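Local coordinates for protein cystathionine beta-lyases/cystathionine gamma-synthases (Corynebacterium glutamicum, PDB 5X5H) that probably catalyses the pyridoxal phosphate-dependent replacement of the succinate of O-succinyl-L-homoserine by L-cysteine, giving L,L-cystathionine for methionine biosynthesis, at residues A[88-93]-A[108-113]; A[318-323]-A[361-366]; A[346-351]-A[356-361]. All coordinates share one frame; numbering follows the deposited sequence.

Interaction 1: residues A[88-93]-A[108-113]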
loop_
_atom_site.group_PDB
_atom_site.type_symbol
_atom_site.label_atom_id
_atom_site.label_comp_id
_atom_site.label_asym_id
_atom_site.label_seq_id
_atom_site.Cartn_x
_atom_site.Cartn_y
_atom_site.Cartn_z
ATOM N N ILE A 88 18.033 1.374 -20.083
ATOM C CA ILE A 88 17.282 2.198 -21.048
ATOM C C ILE A 88 18.152 3.300 -21.578
ATOM O O ILE A 88 18.158 3.521 -22.822
ATOM C CB ILE A 88 16.018 2.807 -20.384
ATOM C CG1 ILE A 88 14.979 1.736 -20.039
ATOM C CG2 ILE A 88 15.387 3.835 -21.324
ATOM C CD1 ILE A 88 14.497 0.879 -21.176
ATOM N N LEU A 89 18.917 4.016 -20.749
ATOM C CA LEU A 89 19.729 5.098 -21.261
ATOM C C LEU A 89 20.782 4.536 -22.194
ATOM O O LEU A 89 21.049 5.090 -23.299
ATOM C CB LEU A 89 20.335 5.922 -20.088
ATOM C CG LEU A 89 20.768 7.332 -20.118
ATOM C CD1 LEU A 89 19.912 8.222 -20.961
ATOM C CD2 LEU A 89 21.062 7.682 -18.674
ATOM N N PHE A 90 21.383 3.399 -21.909
ATOM C CA PHE A 90 22.344 2.740 -22.748
ATOM C C PHE A 90 21.707 2.468 -24.129
ATOM O O PHE A 90 22.335 2.619 -25.204
ATOM C CB PHE A 90 22.923 1.421 -22.229
ATOM C CG PHE A 90 23.929 1.509 -21.120
ATOM C CD1 PHE A 90 24.461 2.675 -20.624
ATOM C CD2 PHE A 90 24.273 0.349 -20.503
ATOM C CE1 PHE A 90 25.398 2.664 -19.543
ATOM C CE2 PHE A 90 25.199 0.338 -19.461
ATOM C CZ PHE A 90 25.743 1.484 -19.039
ATOM N N ARG A 91 20.473 1.942 -24.152
ATOM C CA ARG A 91 19.813 1.536 -25.381
ATOM C C ARG A 91 19.436 2.693 -26.200
ATOM O O ARG A 91 19.258 2.472 -27.414
ATOM C CB ARG A 91 18.627 0.588 -25.024
ATOM C CG ARG A 91 19.179 -0.715 -24.504
ATOM C CD ARG A 91 18.067 -1.422 -23.754
ATOM N NE ARG A 91 17.301 -2.169 -24.706
ATOM C CZ ARG A 91 16.252 -2.922 -24.415
ATOM N NH1 ARG A 91 15.847 -3.008 -23.178
ATOM N NH2 ARG A 91 15.762 -3.694 -25.355
ATOM N N ILE A 92 19.212 3.841 -25.633
ATOM C CA ILE A 92 18.913 5.064 -26.388
ATOM C C ILE A 92 20.207 5.609 -27.040
ATOM O O ILE A 92 20.253 5.954 -28.210
ATOM C CB ILE A 92 18.295 6.114 -25.496
ATOM C CG1 ILE A 92 16.885 5.645 -25.133
ATOM C CG2 ILE A 92 18.247 7.487 -26.162
ATOM C CD1 ILE A 92 16.303 6.421 -24.000
ATOM N N ILE A 93 21.283 5.665 -26.261
ATOM C CA ILE A 93 22.493 6.369 -26.674
ATOM C C ILE A 93 23.331 5.471 -27.565
ATOM O O ILE A 93 24.025 6.044 -28.460
ATOM C CB ILE A 93 23.244 6.842 -25.446
ATOM C CG1 ILE A 93 22.457 7.943 -24.759
ATOM C CG2 ILE A 93 24.638 7.455 -25.833
ATOM C CD1 ILE A 93 22.979 8.434 -23.458
ATOM N N GLY A 108 29.313 -2.158 -9.443
ATOM C CA GLY A 108 29.563 -3.476 -10.081
ATOM C C GLY A 108 28.418 -3.833 -11.039
ATOM O O GLY A 108 28.666 -4.400 -12.102
ATOM N N GLY A 109 27.183 -3.407 -10.711
ATOM C CA GLY A 109 26.097 -3.693 -11.608
ATOM C C GLY A 109 26.163 -2.953 -12.976
ATOM O O GLY A 109 25.825 -3.515 -13.986
ATOM N N THR A 110 26.632 -1.719 -13.002
ATOM C CA THR A 110 26.863 -0.968 -14.187
ATOM C C THR A 110 27.902 -1.681 -15.126
ATOM O O THR A 110 27.719 -1.861 -16.330
ATOM C CB THR A 110 27.270 0.480 -13.945
ATOM O OG1 THR A 110 26.316 1.062 -13.033
ATOM C CG2 THR A 110 27.368 1.221 -15.196
ATOM N N TYR A 111 28.991 -2.020 -14.457
ATOM C CA TYR A 111 30.043 -2.737 -15.142
ATOM C C TYR A 111 29.585 -4.103 -15.721
ATOM O O TYR A 111 29.836 -4.367 -16.895
ATOM C CB TYR A 111 31.244 -3.009 -14.134
ATOM C CG TYR A 111 32.307 -3.974 -14.780
ATOM C CD1 TYR A 111 33.082 -3.501 -15.786
ATOM C CD2 TYR A 111 32.338 -5.293 -14.427
ATOM C CE1 TYR A 111 33.973 -4.395 -16.457
ATOM C CE2 TYR A 111 33.211 -6.155 -15.076
ATOM C CZ TYR A 111 34.007 -5.667 -16.020
ATOM O OH TYR A 111 34.863 -6.627 -16.696
ATOM N N ARG A 112 28.837 -4.862 -14.960
ATOM C CA ARG A 112 28.320 -6.154 -15.361
ATOM C C ARG A 112 27.407 -5.968 -16.544
ATOM O O ARG A 112 27.448 -6.711 -17.515
ATOM C CB ARG A 112 27.649 -6.901 -14.237
ATOM C CG ARG A 112 26.992 -8.237 -14.621
ATOM C CD ARG A 112 26.401 -8.926 -13.415
ATOM N NE ARG A 112 25.792 -7.876 -12.551
ATOM C CZ ARG A 112 24.635 -7.931 -11.886
ATOM N NH1 ARG A 112 23.829 -9.001 -11.925
ATOM N NH2 ARG A 112 24.266 -6.882 -11.167
ATOM N N LEU A 113 26.575 -4.951 -16.503
ATOM C CA LEU A 113 25.693 -4.730 -17.651
ATOM C C LEU A 113 26.446 -4.454 -18.914
ATOM O O LEU A 113 26.122 -5.021 -19.956
ATOM C CB LEU A 113 24.744 -3.535 -17.330
ATOM C CG LEU A 113 23.616 -3.209 -18.357
ATOM C CD1 LEU A 113 22.703 -4.350 -18.623
ATOM C CD2 LEU A 113 22.832 -1.971 -17.881
#
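In the cofactor-binding domain, helices 82-93 and 108-118 pack against the central sheet, and Phe-90 of the first reaches across to Leu-113 and Thr-110 of the second. The backbones stay well apart, with 9.6 Å between Phe-90 CA and Leu-113 CA, a distance that the long phenylalanine side chain spans. Phe-90 carries its CG beside the backbone N and anti to the carbonyl carbon (chi1 -74°), which sends the ring out toward the partner helix. Leu-113 comes from the other direction and slides past it. Its CD2 methyl approaches the ring obliquely, 3.7 Å from Phe-90 CE2, while Leu-113 CG is 4.0 Å from the same Phe-90 CE2. Thr-110 crosses the phenylalanine at about a right angle, and its CG2 lies at the ring edge, near the ring plane and 4.2 Å from Phe-90 CZ. The seven-stranded sheet beneath, with a single antiparallel strand, 215-219, among six parallel ones, is that of fold-type I pyridoxal phosphate enzymes; strand 99-103 joins the two helices through the chain. Trp-148 of strand 144-150 meets the Phe-90 ring edge-to-face, as does Phe-118 from further along helix 108-118. Phenylalanine suits this place because its flat hydrocarbon ring packs among the side chains of Leu-113, Ile-114, Leu-146 and Trp-148, and leucine offers branched methyls that fit beside a ring. Threonine has a methyl for the same surface, with CG2 anti to its backbone N (chi1 -51° for OG1), and its side chain is about 5 Å from the bound cofactor. Where the second subunit packs on helix 82-93, Arg-91 pairs with Asp-87 of its own chain through NH1 and with Asp-87 of the second subunit through NH2.

Interaction 2: residues A[318-323]-A[361-366]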
loop_
_atom_site.group_PDB
_atom_site.type_symbol
_atom_site.label_atom_id
_atom_site.label_comp_id
_atom_site.label_asym_id
_atom_site.label_seq_id
_atom_site.Cartn_x
_atom_site.Cartn_y
_atom_site.Cartn_z
ATOM N N LYS A 318 36.572 -7.892 7.622
ATOM C CA LYS A 318 35.457 -8.745 7.885
ATOM C C LYS A 318 35.063 -8.819 9.295
ATOM O O LYS A 318 33.873 -8.861 9.632
ATOM C CB LYS A 318 35.665 -10.150 7.289
ATOM C CG LYS A 318 35.753 -10.145 5.827
ATOM C CD LYS A 318 35.982 -11.602 5.359
ATOM C CE LYS A 318 34.626 -12.225 5.136
ATOM N NZ LYS A 318 34.780 -13.630 4.555
ATOM N N LYS A 319 36.035 -8.807 10.225
ATOM C CA LYS A 319 35.710 -8.811 11.645
ATOM C C LYS A 319 34.971 -7.470 12.058
ATOM O O LYS A 319 34.055 -7.489 12.929
ATOM C CB LYS A 319 37.003 -9.002 12.482
ATOM C CG LYS A 319 36.800 -9.050 13.978
ATOM C CD LYS A 319 35.814 -10.135 14.374
ATOM C CE LYS A 319 35.654 -10.380 15.886
ATOM N NZ LYS A 319 36.854 -10.169 16.789
ATOM N N PHE A 320 35.449 -6.371 11.428
ATOM C CA PHE A 320 34.780 -5.052 11.691
ATOM C C PHE A 320 33.300 -5.175 11.241
ATOM O O PHE A 320 32.413 -4.760 11.993
ATOM C CB PHE A 320 35.460 -3.967 11.011
ATOM C CG PHE A 320 34.851 -2.614 11.293
ATOM C CD1 PHE A 320 35.081 -1.950 12.492
ATOM C CD2 PHE A 320 34.043 -2.057 10.333
ATOM C CE1 PHE A 320 34.556 -0.632 12.691
ATOM C CE2 PHE A 320 33.490 -0.781 10.544
ATOM C CZ PHE A 320 33.710 -0.089 11.733
ATOM N N CYS A 321 33.119 -5.785 10.087
ATOM C CA CYS A 321 31.765 -6.000 9.573
ATOM C C CYS A 321 30.855 -6.758 10.514
ATOM O O CYS A 321 29.620 -6.446 10.567
ATOM C CB CYS A 321 31.789 -6.604 8.164
ATOM S SG CYS A 321 32.281 -5.561 6.881
ATOM N N THR A 322 31.342 -7.750 11.241
ATOM C CA THR A 322 30.517 -8.528 12.127
ATOM C C THR A 322 30.521 -8.070 13.596
ATOM O O THR A 322 29.833 -8.641 14.468
ATOM C CB THR A 322 30.877 -10.041 12.108
ATOM O OG1 THR A 322 32.242 -10.146 12.551
ATOM C CG2 THR A 322 30.796 -10.575 10.692
ATOM N N SER A 323 31.218 -6.965 13.899
ATOM C CA SER A 323 31.357 -6.460 15.255
ATOM C C SER A 323 30.427 -5.287 15.618
ATOM O O SER A 323 30.229 -4.966 16.769
ATOM C CB SER A 323 32.749 -6.011 15.522
ATOM O OG SER A 323 33.598 -7.153 15.468
ATOM N N ASP A 361 40.613 -5.361 1.828
ATOM C CA ASP A 361 40.702 -4.793 3.096
ATOM C C ASP A 361 39.706 -3.602 3.334
ATOM O O ASP A 361 39.808 -2.965 4.372
ATOM C CB ASP A 361 42.144 -4.247 3.344
ATOM C CG ASP A 361 42.577 -3.204 2.466
ATOM O OD1 ASP A 361 41.832 -2.580 1.745
ATOM O OD2 ASP A 361 43.885 -2.878 2.379
ATOM N N LEU A 362 38.799 -3.431 2.368
ATOM C CA LEU A 362 37.922 -2.226 2.275
ATOM C C LEU A 362 36.515 -2.532 2.787
ATOM O O LEU A 362 35.936 -3.554 2.437
ATOM C CB LEU A 362 37.911 -1.633 0.921
ATOM C CG LEU A 362 37.183 -0.276 0.763
ATOM C CD1 LEU A 362 37.716 0.536 -0.309
ATOM C CD2 LEU A 362 35.670 -0.560 0.489
ATOM N N VAL A 363 36.039 -1.662 3.685
ATOM C CA VAL A 363 34.620 -1.672 4.158
ATOM C C VAL A 363 33.987 -0.375 3.755
ATOM O O VAL A 363 34.582 0.688 3.837
ATOM C CB VAL A 363 34.560 -1.827 5.667
ATOM C CG1 VAL A 363 33.114 -1.643 6.229
ATOM C CG2 VAL A 363 35.091 -3.204 6.069
ATOM N N ARG A 364 32.727 -0.486 3.215
ATOM C CA ARG A 364 31.964 0.678 2.782
ATOM C C ARG A 364 30.866 0.874 3.810
ATOM O O ARG A 364 30.155 -0.071 4.200
ATOM C CB ARG A 364 31.352 0.470 1.437
ATOM C CG ARG A 364 30.592 1.662 0.855
ATOM C CD ARG A 364 29.769 1.342 -0.376
ATOM N NE ARG A 364 28.551 0.700 0.041
ATOM C CZ ARG A 364 27.753 0.061 -0.790
ATOM N NH1 ARG A 364 27.954 0.079 -2.059
ATOM N NH2 ARG A 364 26.672 -0.460 -0.371
ATOM N N ILE A 365 30.791 2.125 4.311
ATOM C CA ILE A 365 29.815 2.455 5.342
ATOM C C ILE A 365 28.892 3.523 4.853
ATOM O O ILE A 365 29.299 4.560 4.334
ATOM C CB ILE A 365 30.463 2.976 6.648
ATOM C CG1 ILE A 365 31.606 1.986 7.088
ATOM C CG2 ILE A 365 29.456 3.109 7.730
ATOM C CD1 ILE A 365 32.403 2.583 8.261
ATOM N N SER A 366 27.563 3.228 4.953
ATOM C CA SER A 366 26.489 4.228 4.714
ATOM C C SER A 366 26.080 4.770 6.088
ATOM O O SER A 366 25.398 4.074 6.842
ATOM C CB SER A 366 25.353 3.562 3.964
ATOM O OG SER A 366 24.295 4.558 3.762
#
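Cys-321 holds SG beside its backbone N and opposite the carbonyl carbon (chi1 -72°), while Val-363 has CG1 trans to N (chi1 172°) and CG2 beside it, so that both valine methyls face the sulfur. The closer is CG2, 3.8 Å from Cys-321 SG, with Val-363 CG1 at 4.1 Å from the same sulfur. Cysteine suits the spot because its small, weakly polar thiol can sit against methyls in a buried contact. Next to them Phe-320 points toward the strand: Val-363 CG1 lies at the edge of its ring, 4.2 Å from Phe-320 CD2, and Ile-365 CD1 approaches obliquely, 4.2 Å from Phe-320 CE2. Helix 313-323 thus covers strand 362-366 of the C-terminal sheet, the segment axes 9.0 Å apart and inclined at 31°. Val-363 and Ile-365, alternate residues of the strand, present beta-branched side chains to one side, where Leu-340 of the adjoining strand also packs. Lys-319 O accepts two hydroxyls from opposite faces of its carbonyl plane: Ser-323 OG at 2.6 Å and Thr-322 OG1 at 3.2 Å. Across the interface every touching group is apolar or weakly polar, which implies adhesion by dispersion and exclusion of water, the fit being set by side-chain shape rather than by polar pairing.

Interaction 3: residues A[346-351]-A[356-361]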
loop_
_atom_site.group_PDB
_atom_site.type_symbol
_atom_site.label_atom_id
_atom_site.label_comp_id
_atom_site.label_asym_id
_atom_site.label_seq_id
_atom_site.Cartn_x
_atom_site.Cartn_y
_atom_site.Cartn_z
ATOM N N MET A 346 30.534 -8.686 -1.761
ATOM C CA MET A 346 29.161 -8.434 -1.704
ATOM C C MET A 346 28.849 -7.609 -2.905
ATOM O O MET A 346 28.745 -8.177 -3.961
ATOM C CB MET A 346 28.819 -7.679 -0.321
ATOM C CG MET A 346 28.975 -8.554 0.932
ATOM S SD MET A 346 28.837 -7.835 2.626
ATOM C CE MET A 346 27.080 -7.301 2.638
ATOM N N THR A 347 28.719 -6.287 -2.850
ATOM C CA THR A 347 28.131 -5.539 -4.022
ATOM C C THR A 347 28.978 -5.525 -5.281
ATOM O O THR A 347 28.488 -5.253 -6.406
ATOM C CB THR A 347 27.905 -4.054 -3.682
ATOM O OG1 THR A 347 29.152 -3.490 -3.212
ATOM C CG2 THR A 347 26.728 -3.900 -2.649
ATOM N N HIS A 348 30.313 -5.768 -5.110
ATOM C CA HIS A 348 31.255 -5.649 -6.196
ATOM C C HIS A 348 31.900 -6.978 -6.479
ATOM O O HIS A 348 32.924 -7.003 -7.180
ATOM C CB HIS A 348 32.327 -4.541 -5.923
ATOM C CG HIS A 348 31.771 -3.159 -6.025
ATOM N ND1 HIS A 348 30.816 -2.685 -5.144
ATOM C CD2 HIS A 348 31.930 -2.213 -6.959
ATOM C CE1 HIS A 348 30.450 -1.458 -5.500
ATOM N NE2 HIS A 348 31.109 -1.145 -6.616
ATOM N N GLN A 349 31.320 -8.078 -6.004
ATOM C CA GLN A 349 31.904 -9.393 -6.372
ATOM C C GLN A 349 31.915 -9.548 -7.921
ATOM O O GLN A 349 32.900 -10.108 -8.471
ATOM C CB GLN A 349 31.133 -10.512 -5.675
ATOM C CG GLN A 349 31.435 -11.899 -6.239
ATOM C CD GLN A 349 30.944 -13.003 -5.338
ATOM O OE1 GLN A 349 30.074 -12.799 -4.475
ATOM N NE2 GLN A 349 31.486 -14.196 -5.546
ATOM N N SER A 350 30.961 -8.933 -8.607
ATOM C CA SER A 350 30.853 -8.933 -10.087
ATOM C C SER A 350 31.993 -8.198 -10.782
ATOM O O SER A 350 32.169 -8.388 -11.996
ATOM C CB SER A 350 29.484 -8.339 -10.640
ATOM O OG SER A 350 29.197 -7.016 -10.140
ATOM N N ALA A 351 32.733 -7.336 -10.056
ATOM C CA ALA A 351 33.892 -6.594 -10.647
ATOM C C ALA A 351 35.226 -7.382 -10.513
ATOM O O ALA A 351 36.270 -6.926 -11.013
ATOM C CB ALA A 351 33.974 -5.167 -10.091
ATOM N N LEU A 356 38.105 -2.729 -12.065
ATOM C CA LEU A 356 37.196 -2.161 -11.003
ATOM C C LEU A 356 37.231 -2.951 -9.708
ATOM O O LEU A 356 36.435 -2.661 -8.788
ATOM C CB LEU A 356 35.735 -2.151 -11.489
ATOM C CG LEU A 356 35.469 -0.948 -12.355
ATOM C CD1 LEU A 356 36.240 -1.076 -13.643
ATOM C CD2 LEU A 356 33.980 -0.923 -12.608
ATOM N N GLU A 357 38.066 -4.005 -9.615
ATOM C CA GLU A 357 38.004 -4.903 -8.497
ATOM C C GLU A 357 38.430 -4.158 -7.261
ATOM O O GLU A 357 39.417 -3.389 -7.312
ATOM C CB GLU A 357 38.931 -6.121 -8.745
ATOM C CG GLU A 357 39.052 -7.041 -7.555
ATOM C CD GLU A 357 39.870 -8.336 -7.726
ATOM O OE1 GLU A 357 40.070 -8.868 -8.850
ATOM O OE2 GLU A 357 40.290 -8.791 -6.646
ATOM N N VAL A 358 37.733 -4.379 -6.162
ATOM C CA VAL A 358 37.890 -3.549 -4.935
ATOM C C VAL A 358 38.812 -4.246 -3.956
ATOM O O VAL A 358 38.689 -5.426 -3.781
ATOM C CB VAL A 358 36.475 -3.465 -4.281
ATOM C CG1 VAL A 358 36.560 -2.600 -3.001
ATOM C CG2 VAL A 358 35.538 -2.781 -5.249
ATOM N N PRO A 359 39.715 -3.526 -3.284
ATOM C CA PRO A 359 40.562 -4.125 -2.256
ATOM C C PRO A 359 39.840 -4.930 -1.197
ATOM O O PRO A 359 38.762 -4.517 -0.643
ATOM C CB PRO A 359 41.279 -2.998 -1.598
ATOM C CG PRO A 359 40.967 -1.838 -2.436
ATOM C CD PRO A 359 39.990 -2.118 -3.457
ATOM N N ARG A 360 40.350 -6.081 -0.837
ATOM C CA ARG A 360 39.723 -6.906 0.158
ATOM C C ARG A 360 39.805 -6.417 1.590
ATOM O O ARG A 360 39.132 -6.922 2.510
ATOM C CB ARG A 360 40.326 -8.341 0.062
ATOM C CG ARG A 360 39.983 -9.018 -1.279
ATOM C CD ARG A 360 40.444 -10.481 -1.161
ATOM N NE ARG A 360 41.857 -10.353 -1.413
ATOM C CZ ARG A 360 42.909 -10.500 -0.605
ATOM N NH1 ARG A 360 44.114 -10.258 -1.149
ATOM N NH2 ARG A 360 42.830 -10.816 0.688
ATOM N N ASP A 361 40.613 -5.361 1.828
ATOM C CA ASP A 361 40.702 -4.793 3.096
ATOM C C ASP A 361 39.706 -3.602 3.334
ATOM O O ASP A 361 39.808 -2.965 4.372
ATOM C CB ASP A 361 42.144 -4.247 3.344
ATOM C CG ASP A 361 42.577 -3.204 2.466
ATOM O OD1 ASP A 361 41.832 -2.580 1.745
ATOM O OD2 ASP A 361 43.885 -2.878 2.379
HETATM O O HOH W 1 35.679 -6.423 -6.493
#
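Van der Waals packing joins His-348 to Val-358 and Ala-351 to Leu-356. His-348 and Val-358 meet at an oblique angle: the CG2 methyl of the valine rests 3.7 Å from His-348 CB and 3.9 Å from His-348 CG, so it covers the root of the imidazole and leaves the nitrogens to other partners. Val-358 can do this because its CG2 stands beside the backbone N, with CG1 trans to N (chi1 -179°). In the second patch the methyl of Ala-351 lies 3.8 Å from Leu-356 CB; alanine is small enough to let the two chains draw this close, and Glu-357 CB makes a van der Waals contact of 3.6 Å with the carbonyl oxygen, Ala-351 O. The Glu-357 carboxylate has its own partner, with OE1 bonded to the backbone N of Gly-353 in the residues between the two segments.

Polar links form the second group. A water bridges the two segments, giving a hydrogen bond to His-348 O and accepting one from Val-358 N, each at 2.9 Å, and so satisfies two main-chain groups that lie too far apart to pair directly. Within the first segment His-348 ND1 donates to Thr-347 OG1 at 2.7 Å, with the oxygen close to the ring plane (10° out of it). His-348 NE2 is bonded to Asn-154 O, so both ring nitrogens are held and rotation of the imidazole is restricted.

Backbone bonds shape the rest: a type I beta turn runs from Met-346 to Gln-349, and a short 3-10 turn follows, with Ala-351 N bonded to His-348 O. The whole is a folded-back excursion between strands 339-341 and 362-366 of the C-terminal sheet, placing a histidine in the second shell of the cofactor pocket beside Asn-154 and Tyr-107, both of which bind pyridoxal phosphate.

Interactions 2 and 3 are neighbours, their centres 13 Å apart: they share Asp-361, where the loop of interaction 3 runs into strand 362-366. Arg-364 of that strand and Thr-347 both bind Glu-341, tying the sheet to the loop. Interaction 3 also touches interaction 1, since Tyr-111 CB lies 3.8 Å from Leu-356 CD2, and thus joins the C-terminal part to the cofactor-binding domain. Interactions 1 and 2 are about 8 Å apart at their nearest atoms and do not meet. Toward the bound cofactor the side chains of Thr-110, His-348 and Ile-365 stand at about 5, 7 and 14 Å, so interactions 1 and 3 come near the cofactor, and interaction 2 is more remote.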